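Local coordinates for protein glutathione peroxidase-like peroxiredoxin HYR1 (Saccharomyces cerevisiae, PDB 3CMI) that reduces hydroperoxides at the expense of thioredoxin and, as a sensor of hydroperoxide stress, oxidises and so activates the transcription activator YAP1, at residues A[13-18]-A[112-117]; A[18-23]-A[98-103]; A[51-56]-A[154-159]. All blocks are in the same frame, centred on the assembly; numbering follows the deposited sequence.

In the fold
Interactions 1 and 2 follow one another along the N-terminal loop and share Val18, with Pro17 of the first packing on Met101 of the second. Interaction 1 is buried and apolar in its side-chain packing, leucine and proline against the first turn of helix 113-121. Interaction 2 lies at the surface and is made mainly of backbone hydrogen bonds between two loops. Interaction 3, on the other side of the chain's centre from interaction 1, is partly buried and mixes a proline-leucine patch with a charged grip on Glu52; it joins helix 47-60 to the approach to helix 160-167. Phe98, at the start of segment 98-103 of interaction 2, packs on Leu53 and Glu54 of helix 47-60.

Interaction 1. Residues A[13-18]-A[112-117]; sequences YKLAPV and DPVYKF
Asp112 opens the helical side of this contact: its OD2 lies 4.4 Å from Pro17 CB, while the same oxygen accepts Val114 N at 3.0 Å, the N-cap bond that starts helix 113-121. That bond reaches OD2 on its anti side, 31° out of the carboxylate plane. Pro113 follows and takes a marginal part, its carbonyl O lying 4.2 Å from Leu15 CD1. Val114 touches both apolar residues of the loop. Its CG2 is anti to the carbonyl carbon and meets Leu15 CG at 3.8 Å and the Pro17 ring, where CB, CG and CD each lie 3.9 Å from it. One turn on, Phe117 has CG anti to the backbone N (chi1 167°), and Leu15 CD2 approaches CD2 of its ring to 3.8 Å, obliquely. Leu15, lodged between Val114 and Phe117, is the most deeply covered residue of the contact. The arrangement is an apolar seam between an extended N-terminal segment and the first turn of a capped helix. Behind it, Pro17 and Val114 both rest on Phe70 of strand 65-72, while Tyr115 turns to strand 34-41 and meets Phe70 edge-to-face.

Interaction 2. Residues A[18-23]-A[98-103]; sequences VDKKGQ and FPIMKK
Val18 O and Lys102 N are joined by a 3.0 Å hydrogen bond with an N-H...O angle of 157°, the straighter of the two backbone bonds between these loops. The second bond, from Lys20 N to Ile100 O, is 3.2 Å long and more bent. Between them Asp19 and Met101 come close, CA to CA 3.9 Å, and form a single beta bridge. The close-packed part lies beside this bridge. Met101 CB touches Val18 O, and the side chain, folded at chi2 and chi3, brings CE to within 3.9 Å of Asp19 CB. Met101 also packs on Phe25 and on Ile68 and Phe70 of strand 65-72, so its thioether belongs to the buried side.

The motif on the N-terminal side is a type I beta turn from Asp19 to Gly22, closed by Gly22 N to Asp19 O; Gly22 has the positive phi that favours glycine. Asp19 CG stands between the backbone N and the carbonyl carbon (chi1 77°), and OD2 receives Gln23 N at 2.7 Å from above the carboxylate plane. In return, Asp19 N donates to Gln23 O, so backbone and carboxylate together close the turn onto Gln23.

The outer side is looser and largely aliphatic. Lys102 runs extended alongside Val18 in the same direction, with its CD 3.8 Å from Val18 CG1 and its amine continuing past the contact. Lys20 touches Ile100 O through CB, but its chain bends at chi3 and the rest of it departs from Ile100. A water molecule donates to both Val18 O, at 2.7 Å, and Lys102 O, giving Val18 O a second donor besides Lys102 N.

Interaction 3. Residues A[51-56]-A[154-159]; sequences KELEAL and TKPSSL
Glu52, Leu53 and Leu56 of helix 47-60 pack against a proline-led 3-10 turn, residues 156-159, in a mixed polar and apolar contact. The turn lies between strand 146-150 and helix 160-167, so the contact ties a helix of the thioredoxin-like fold to the C-terminal part of the chain. Pro156 is the apolar centre. The side chains of Glu52 and Leu53 each cross it at about a right angle: its CG meets Leu53 CD2 at 3.8 Å and also Glu52 CB, while its CD lies by the carboxylate. On the next turn of the helix Leu56 has CG anti to the backbone N, and the side chain crosses Pro156 obliquely, with CD1 3.7 Å from the proline O and CD2 near both that O and CB. Leu53 and Leu159 both reach Leu36 of strand 34-41, and Pro156 also touches Lys137 of strand 137-140, which places the apolar side of the contact over the central sheet.

The polar part is gathered on Glu52, whose chain is extended beyond CG and reaches across the proline. Ser157 OG donates to OE2 at 3.2 Å from above the carboxylate plane, 37° out of it; this hydroxyl stands between its own backbone N and carbonyl carbon (chi1 58°). Ser157 N points at the same oxygen almost straight, 167°, but over 3.5 Å, a weak bond. The other oxygen, OE1, forms a salt bridge with Lys155 NZ, also at 3.5 Å, and Lys155 CD and CE lie against it as the lysine chain bends at chi2 and chi3. Both oxygens are thus engaged, which should restrain the rotation of the carboxylate, and the nearby lysine would be expected to favour its ionised form.

Interaction 1. Residues A[13-18]-A[112-117]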
loop_
_atom_site.group_PDB
_atom_site.type_symbol
_atom_site.label_atom_id
_atom_site.label_comp_id
_atom_site.label_asym_id
_atom_site.label_seq_id
_atom_site.Cartn_x
_atom_site.Cartn_y
_atom_site.Cartn_z
ATOM N N TYR A 13 9.509 -7.835 5.350
ATOM C CA TYR A 13 8.837 -9.059 5.780
ATOM C C TYR A 13 8.765 -9.184 7.299
ATOM O O TYR A 13 8.046 -10.040 7.817
ATOM C CB TYR A 13 9.489 -10.297 5.155
ATOM C CG TYR A 13 9.407 -10.343 3.641
ATOM C CD1 TYR A 13 8.205 -10.086 2.977
ATOM C CD2 TYR A 13 10.528 -10.656 2.875
ATOM C CE1 TYR A 13 8.125 -10.132 1.586
ATOM C CE2 TYR A 13 10.458 -10.705 1.484
ATOM C CZ TYR A 13 9.254 -10.440 0.848
ATOM O OH TYR A 13 9.181 -10.491 -0.525
ATOM N N LYS A 14 9.504 -8.323 7.996
ATOM C CA LYS A 14 9.488 -8.255 9.460
ATOM C C LYS A 14 8.262 -7.501 9.986
ATOM O O LYS A 14 7.884 -7.653 11.148
ATOM C CB LYS A 14 10.767 -7.591 9.978
ATOM C CG LYS A 14 12.002 -8.482 9.975
ATOM C CD LYS A 14 13.272 -7.639 9.974
ATOM C CE LYS A 14 14.528 -8.493 10.060
ATOM N NZ LYS A 14 14.931 -8.756 11.476
ATOM N N LEU A 15 7.656 -6.692 9.119
ATOM C CA LEU A 15 6.479 -5.888 9.452
ATOM C C LEU A 15 5.257 -6.740 9.772
ATOM O O LEU A 15 4.979 -7.721 9.084
ATOM C CB LEU A 15 6.140 -4.955 8.289
ATOM C CG LEU A 15 6.703 -3.532 8.167
ATOM C CD1 LEU A 15 7.884 -3.215 9.093
ATOM C CD2 LEU A 15 7.039 -3.219 6.697
ATOM N N ALA A 16 4.531 -6.352 10.816
ATOM C CA ALA A 16 3.290 -7.023 11.180
ATOM C C ALA A 16 2.273 -6.017 11.734
ATOM O O ALA A 16 2.079 -5.932 12.955
ATOM C CB ALA A 16 3.559 -8.154 12.190
ATOM N N PRO A 17 1.621 -5.249 10.837
ATOM C CA PRO A 17 0.582 -4.315 11.270
ATOM C C PRO A 17 -0.663 -5.046 11.763
ATOM O O PRO A 17 -0.900 -6.199 11.385
ATOM C CB PRO A 17 0.255 -3.548 9.990
ATOM C CG PRO A 17 0.563 -4.519 8.893
ATOM C CD PRO A 17 1.801 -5.218 9.373
ATOM N N VAL A 18 -1.449 -4.376 12.595
ATOM C CA VAL A 18 -2.705 -4.938 13.087
ATOM C C VAL A 18 -3.757 -4.880 11.970
ATOM O O VAL A 18 -3.906 -3.850 11.317
ATOM C CB VAL A 18 -3.201 -4.177 14.340
ATOM C CG1 VAL A 18 -4.465 -4.795 14.873
ATOM C CG2 VAL A 18 -2.125 -4.160 15.430
ATOM N N ASP A 112 2.801 4.674 11.925
ATOM C CA ASP A 112 2.914 3.216 11.959
ATOM C C ASP A 112 4.257 2.777 11.386
ATOM O O ASP A 112 4.711 3.343 10.389
ATOM C CB ASP A 112 1.775 2.563 11.168
ATOM C CG ASP A 112 1.675 1.064 11.411
ATOM O OD1 ASP A 112 0.987 0.649 12.368
ATOM O OD2 ASP A 112 2.275 0.295 10.632
ATOM N N PRO A 113 4.903 1.775 12.021
ATOM C CA PRO A 113 6.148 1.186 11.518
ATOM C C PRO A 113 6.163 0.833 10.025
ATOM O O PRO A 113 7.218 0.911 9.405
ATOM C CB PRO A 113 6.295 -0.076 12.369
ATOM C CG PRO A 113 5.701 0.323 13.683
ATOM C CD PRO A 113 4.508 1.173 13.313
ATOM N N VAL A 114 5.019 0.453 9.457
ATOM C CA VAL A 114 4.942 0.137 8.025
ATOM C C VAL A 114 5.272 1.385 7.208
ATOM O O VAL A 114 6.010 1.319 6.224
ATOM C CB VAL A 114 3.548 -0.419 7.614
ATOM C CG1 VAL A 114 3.379 -0.451 6.083
ATOM C CG2 VAL A 114 3.321 -1.812 8.211
ATOM N N TYR A 115 4.731 2.520 7.640
ATOM C CA TYR A 115 4.936 3.774 6.937
ATOM C C TYR A 115 6.290 4.405 7.229
ATOM O O TYR A 115 6.860 5.084 6.365
ATOM C CB TYR A 115 3.747 4.719 7.132
ATOM C CG TYR A 115 2.658 4.384 6.136
ATOM C CD1 TYR A 115 2.505 5.129 4.971
ATOM C CD2 TYR A 115 1.830 3.274 6.324
ATOM C CE1 TYR A 115 1.530 4.801 4.031
ATOM C CE2 TYR A 115 0.849 2.932 5.384
ATOM C CZ TYR A 115 0.705 3.699 4.245
ATOM O OH TYR A 115 -0.259 3.374 3.318
ATOM N N LYS A 116 6.821 4.148 8.424
ATOM C CA LYS A 116 8.202 4.515 8.724
ATOM C C LYS A 116 9.142 3.820 7.732
ATOM O O LYS A 116 9.982 4.469 7.107
ATOM C CB LYS A 116 8.570 4.150 10.167
ATOM C CG LYS A 116 9.889 4.748 10.638
ATOM C CD LYS A 116 10.245 4.284 12.043
ATOM C CE LYS A 116 11.569 4.873 12.508
ATOM N NZ LYS A 116 11.868 4.523 13.938
ATOM N N PHE A 117 8.975 2.505 7.581
ATOM C CA PHE A 117 9.801 1.722 6.661
ATOM C C PHE A 117 9.654 2.159 5.204
ATOM O O PHE A 117 10.655 2.329 4.506
ATOM C CB PHE A 117 9.522 0.218 6.786
ATOM C CG PHE A 117 10.112 -0.593 5.663
ATOM C CD1 PHE A 117 11.480 -0.873 5.630
ATOM C CD2 PHE A 117 9.311 -1.042 4.620
ATOM C CE1 PHE A 117 12.032 -1.609 4.584
ATOM C CE2 PHE A 117 9.855 -1.774 3.565
ATOM C CZ PHE A 117 11.215 -2.061 3.550
#

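Interaction 2. Residues A[18-23]-A[98-103]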
loop_
_atom_site.group_PDB
_atom_site.type_symbol
_atom_site.label_atom_id
_atom_site.label_comp_id
_atom_site.label_asym_id
_atom_site.label_seq_id
_atom_site.Cartn_x
_atom_site.Cartn_y
_atom_site.Cartn_z
ATOM N N VAL A 18 -1.449 -4.376 12.595
ATOM C CA VAL A 18 -2.705 -4.938 13.087
ATOM C C VAL A 18 -3.757 -4.880 11.970
ATOM O O VAL A 18 -3.906 -3.850 11.317
ATOM C CB VAL A 18 -3.201 -4.177 14.340
ATOM C CG1 VAL A 18 -4.465 -4.795 14.873
ATOM C CG2 VAL A 18 -2.125 -4.160 15.430
ATOM N N ASP A 19 -4.480 -5.977 11.750
ATOM C CA ASP A 19 -5.508 -5.985 10.704
ATOM C C ASP A 19 -6.836 -5.400 11.196
ATOM O O ASP A 19 -6.936 -4.947 12.343
ATOM C CB ASP A 19 -5.667 -7.375 10.045
ATOM C CG ASP A 19 -6.452 -8.380 10.903
ATOM O OD1 ASP A 19 -6.583 -9.542 10.459
ATOM O OD2 ASP A 19 -6.940 -8.035 12.003
ATOM N N LYS A 20 -7.836 -5.407 10.316
ATOM C CA LYS A 20 -9.171 -4.866 10.594
ATOM C C LYS A 20 -9.856 -5.530 11.797
ATOM O O LYS A 20 -10.582 -4.866 12.542
ATOM C CB LYS A 20 -10.046 -5.009 9.342
ATOM C CG LYS A 20 -11.291 -4.126 9.304
ATOM C CD LYS A 20 -12.204 -4.491 8.130
ATOM C CE LYS A 20 -13.011 -5.752 8.415
ATOM N NZ LYS A 20 -14.064 -6.010 7.387
ATOM N N LYS A 21 -9.622 -6.830 11.983
ATOM C CA LYS A 21 -10.180 -7.577 13.123
ATOM C C LYS A 21 -9.321 -7.432 14.394
ATOM O O LYS A 21 -9.593 -8.067 15.421
ATOM C CB LYS A 21 -10.350 -9.065 12.776
ATOM C CG LYS A 21 -11.113 -9.381 11.475
ATOM C CD LYS A 21 -12.630 -9.311 11.653
ATOM C CE LYS A 21 -13.373 -9.997 10.503
ATOM N NZ LYS A 21 -13.857 -11.382 10.858
ATOM N N GLY A 22 -8.283 -6.597 14.320
ATOM C CA GLY A 22 -7.392 -6.368 15.454
ATOM C C GLY A 22 -6.358 -7.468 15.648
ATOM O O GLY A 22 -5.809 -7.623 16.749
ATOM N N GLN A 23 -6.084 -8.221 14.568
ATOM C CA GLN A 23 -5.130 -9.332 14.641
ATOM C C GLN A 23 -3.865 -9.034 13.821
ATOM O O GLN A 23 -3.932 -8.323 12.799
ATOM C CB GLN A 23 -5.771 -10.643 14.166
ATOM C CG GLN A 23 -6.927 -11.162 15.056
ATOM C CD GLN A 23 -6.539 -11.287 16.588
ATOM O OE1 GLN A 23 -5.354 -11.711 16.780
ATOM N NE2 GLN A 23 -7.456 -10.620 17.555
ATOM N N PHE A 98 -9.692 -7.017 -0.925
ATOM C CA PHE A 98 -8.286 -7.149 -0.560
ATOM C C PHE A 98 -8.084 -6.772 0.910
ATOM O O PHE A 98 -8.946 -6.111 1.489
ATOM C CB PHE A 98 -7.392 -6.317 -1.494
ATOM C CG PHE A 98 -7.767 -4.862 -1.579
ATOM C CD1 PHE A 98 -7.346 -3.955 -0.605
ATOM C CD2 PHE A 98 -8.505 -4.388 -2.658
ATOM C CE1 PHE A 98 -7.677 -2.604 -0.696
ATOM C CE2 PHE A 98 -8.841 -3.042 -2.755
ATOM C CZ PHE A 98 -8.426 -2.147 -1.771
ATOM N N PRO A 99 -6.959 -7.199 1.524
ATOM C CA PRO A 99 -6.765 -6.950 2.963
ATOM C C PRO A 99 -6.830 -5.478 3.378
ATOM O O PRO A 99 -6.103 -4.638 2.843
ATOM C CB PRO A 99 -5.369 -7.528 3.236
ATOM C CG PRO A 99 -5.188 -8.559 2.177
ATOM C CD PRO A 99 -5.828 -7.958 0.958
ATOM N N ILE A 100 -7.721 -5.196 4.327
ATOM C CA ILE A 100 -7.843 -3.887 4.965
ATOM C C ILE A 100 -7.358 -4.012 6.408
ATOM O O ILE A 100 -7.682 -4.974 7.103
ATOM C CB ILE A 100 -9.308 -3.355 4.911
ATOM C CG1 ILE A 100 -9.777 -3.166 3.456
ATOM C CG2 ILE A 100 -9.485 -2.076 5.740
ATOM C CD1 ILE A 100 -9.079 -2.045 2.671
ATOM N N MET A 101 -6.563 -3.044 6.849
ATOM C CA MET A 101 -5.938 -3.102 8.166
ATOM C C MET A 101 -6.677 -2.213 9.158
ATOM O O MET A 101 -7.602 -1.496 8.778
ATOM C CB MET A 101 -4.469 -2.676 8.066
ATOM C CG MET A 101 -3.635 -3.451 7.045
ATOM S SD MET A 101 -3.225 -5.136 7.555
ATOM C CE MET A 101 -4.426 -6.075 6.619
ATOM N N LYS A 102 -6.275 -2.281 10.431
ATOM C CA LYS A 102 -6.719 -1.336 11.455
ATOM C C LYS A 102 -6.289 0.093 11.084
ATOM O O LYS A 102 -5.221 0.296 10.487
ATOM C CB LYS A 102 -6.133 -1.728 12.823
ATOM C CG LYS A 102 -6.643 -0.920 14.017
ATOM C CD LYS A 102 -5.910 -1.307 15.309
ATOM C CE LYS A 102 -6.238 -0.358 16.464
ATOM N NZ LYS A 102 -5.264 -0.478 17.597
ATOM N N LYS A 103 -7.126 1.070 11.440
ATOM C CA LYS A 103 -6.826 2.489 11.220
ATOM C C LYS A 103 -5.505 2.890 11.885
ATOM O O LYS A 103 -5.230 2.510 13.024
ATOM C CB LYS A 103 -7.974 3.374 11.726
ATOM C CG LYS A 103 -7.806 4.870 11.417
ATOM C CD LYS A 103 -8.877 5.726 12.100
ATOM C CE LYS A 103 -8.553 6.019 13.566
ATOM N NZ LYS A 103 -7.414 6.974 13.731
HETATM O O HOH W 1 -2.809 -1.409 10.846
#

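Interaction 3. Residues A[51-56]-A[154-159]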
loop_
_atom_site.group_PDB
_atom_site.type_symbol
_atom_site.label_atom_id
_atom_site.label_comp_id
_atom_site.label_asym_id
_atom_site.label_seq_id
_atom_site.Cartn_x
_atom_site.Cartn_y
_atom_site.Cartn_z
ATOM N N LYS A 51 -13.133 1.476 -6.246
ATOM C CA LYS A 51 -13.514 0.685 -7.410
ATOM C C LYS A 51 -12.303 0.358 -8.286
ATOM O O LYS A 51 -12.147 -0.781 -8.727
ATOM C CB LYS A 51 -14.597 1.394 -8.228
ATOM C CG LYS A 51 -16.003 1.256 -7.659
ATOM C CD LYS A 51 -17.057 1.584 -8.710
ATOM C CE LYS A 51 -18.459 1.500 -8.127
ATOM N NZ LYS A 51 -19.518 1.611 -9.171
ATOM N N GLU A 52 -11.449 1.357 -8.521
ATOM C CA GLU A 52 -10.237 1.171 -9.322
ATOM C C GLU A 52 -9.241 0.211 -8.664
ATOM O O GLU A 52 -8.630 -0.612 -9.346
ATOM C CB GLU A 52 -9.567 2.514 -9.649
ATOM C CG GLU A 52 -10.217 3.271 -10.806
ATOM C CD GLU A 52 -9.251 4.196 -11.548
ATOM O OE1 GLU A 52 -9.663 5.323 -11.910
ATOM O OE2 GLU A 52 -8.087 3.798 -11.785
ATOM N N LEU A 53 -9.088 0.319 -7.343
ATOM C CA LEU A 53 -8.214 -0.574 -6.584
ATOM C C LEU A 53 -8.718 -2.010 -6.633
ATOM O O LEU A 53 -7.940 -2.936 -6.867
ATOM C CB LEU A 53 -8.093 -0.113 -5.130
ATOM C CG LEU A 53 -7.292 1.164 -4.866
ATOM C CD1 LEU A 53 -7.606 1.693 -3.480
ATOM C CD2 LEU A 53 -5.792 0.936 -5.050
ATOM N N GLU A 54 -10.020 -2.180 -6.411
ATOM C CA GLU A 54 -10.670 -3.489 -6.462
ATOM C C GLU A 54 -10.520 -4.141 -7.838
ATOM O O GLU A 54 -10.284 -5.349 -7.930
ATOM C CB GLU A 54 -12.145 -3.369 -6.065
ATOM C CG GLU A 54 -12.931 -4.693 -5.998
ATOM C CD GLU A 54 -12.419 -5.674 -4.945
ATOM O OE1 GLU A 54 -12.885 -6.827 -4.956
ATOM O OE2 GLU A 54 -11.560 -5.312 -4.112
ATOM N N ALA A 55 -10.637 -3.336 -8.896
ATOM C CA ALA A 55 -10.454 -3.814 -10.263
ATOM C C ALA A 55 -9.026 -4.318 -10.483
ATOM O O ALA A 55 -8.821 -5.358 -11.103
ATOM C CB ALA A 55 -10.812 -2.720 -11.279
ATOM N N LEU A 56 -8.047 -3.578 -9.966
ATOM C CA LEU A 56 -6.643 -3.978 -10.029
ATOM C C LEU A 56 -6.438 -5.313 -9.317
ATOM O O LEU A 56 -5.809 -6.230 -9.857
ATOM C CB LEU A 56 -5.765 -2.903 -9.381
ATOM C CG LEU A 56 -4.268 -2.853 -9.698
ATOM C CD1 LEU A 56 -4.026 -2.440 -11.152
ATOM C CD2 LEU A 56 -3.576 -1.889 -8.738
ATOM N N THR A 154 -2.284 9.641 -9.101
ATOM C CA THR A 154 -2.036 8.623 -10.119
ATOM C C THR A 154 -3.011 7.481 -9.893
ATOM O O THR A 154 -3.063 6.901 -8.808
ATOM C CB THR A 154 -0.554 8.120 -10.211
ATOM O OG1 THR A 154 -0.463 6.737 -9.858
ATOM C CG2 THR A 154 0.374 8.934 -9.369
ATOM N N LYS A 155 -3.803 7.195 -10.921
ATOM C CA LYS A 155 -4.866 6.206 -10.832
ATOM C C LYS A 155 -4.277 4.795 -10.786
ATOM O O LYS A 155 -3.260 4.531 -11.428
ATOM C CB LYS A 155 -5.855 6.369 -11.990
ATOM C CG LYS A 155 -6.199 7.827 -12.306
ATOM C CD LYS A 155 -7.708 8.075 -12.386
ATOM C CE LYS A 155 -8.302 8.349 -10.994
ATOM N NZ LYS A 155 -9.738 8.765 -11.046
ATOM N N PRO A 156 -4.889 3.894 -9.988
ATOM C CA PRO A 156 -4.386 2.527 -9.852
ATOM C C PRO A 156 -4.193 1.822 -11.194
ATOM O O PRO A 156 -3.197 1.122 -11.381
ATOM C CB PRO A 156 -5.478 1.836 -9.023
ATOM C CG PRO A 156 -6.063 2.931 -8.217
ATOM C CD PRO A 156 -6.079 4.116 -9.144
ATOM N N SER A 157 -5.129 2.022 -12.120
ATOM C CA SER A 157 -5.053 1.442 -13.464
ATOM C C SER A 157 -3.762 1.813 -14.208
ATOM O O SER A 157 -3.240 1.019 -14.995
ATOM C CB SER A 157 -6.274 1.862 -14.287
ATOM O OG SER A 157 -6.364 3.278 -14.381
ATOM N N SER A 158 -3.247 3.015 -13.949
ATOM C CA SER A 158 -2.015 3.501 -14.585
ATOM C C SER A 158 -0.759 2.711 -14.187
ATOM O O SER A 158 0.281 2.804 -14.850
ATOM C CB SER A 158 -1.824 4.984 -14.275
ATOM O OG SER A 158 -2.770 5.764 -14.989
ATOM N N LEU A 159 -0.879 1.939 -13.106
ATOM C CA LEU A 159 0.205 1.133 -12.545
ATOM C C LEU A 159 0.239 -0.298 -13.089
ATOM O O LEU A 159 1.145 -1.067 -12.749
ATOM C CB LEU A 159 0.046 1.063 -11.017
ATOM C CG LEU A 159 0.758 2.008 -10.041
ATOM C CD1 LEU A 159 0.901 3.447 -10.543
ATOM C CD2 LEU A 159 0.064 1.959 -8.672
#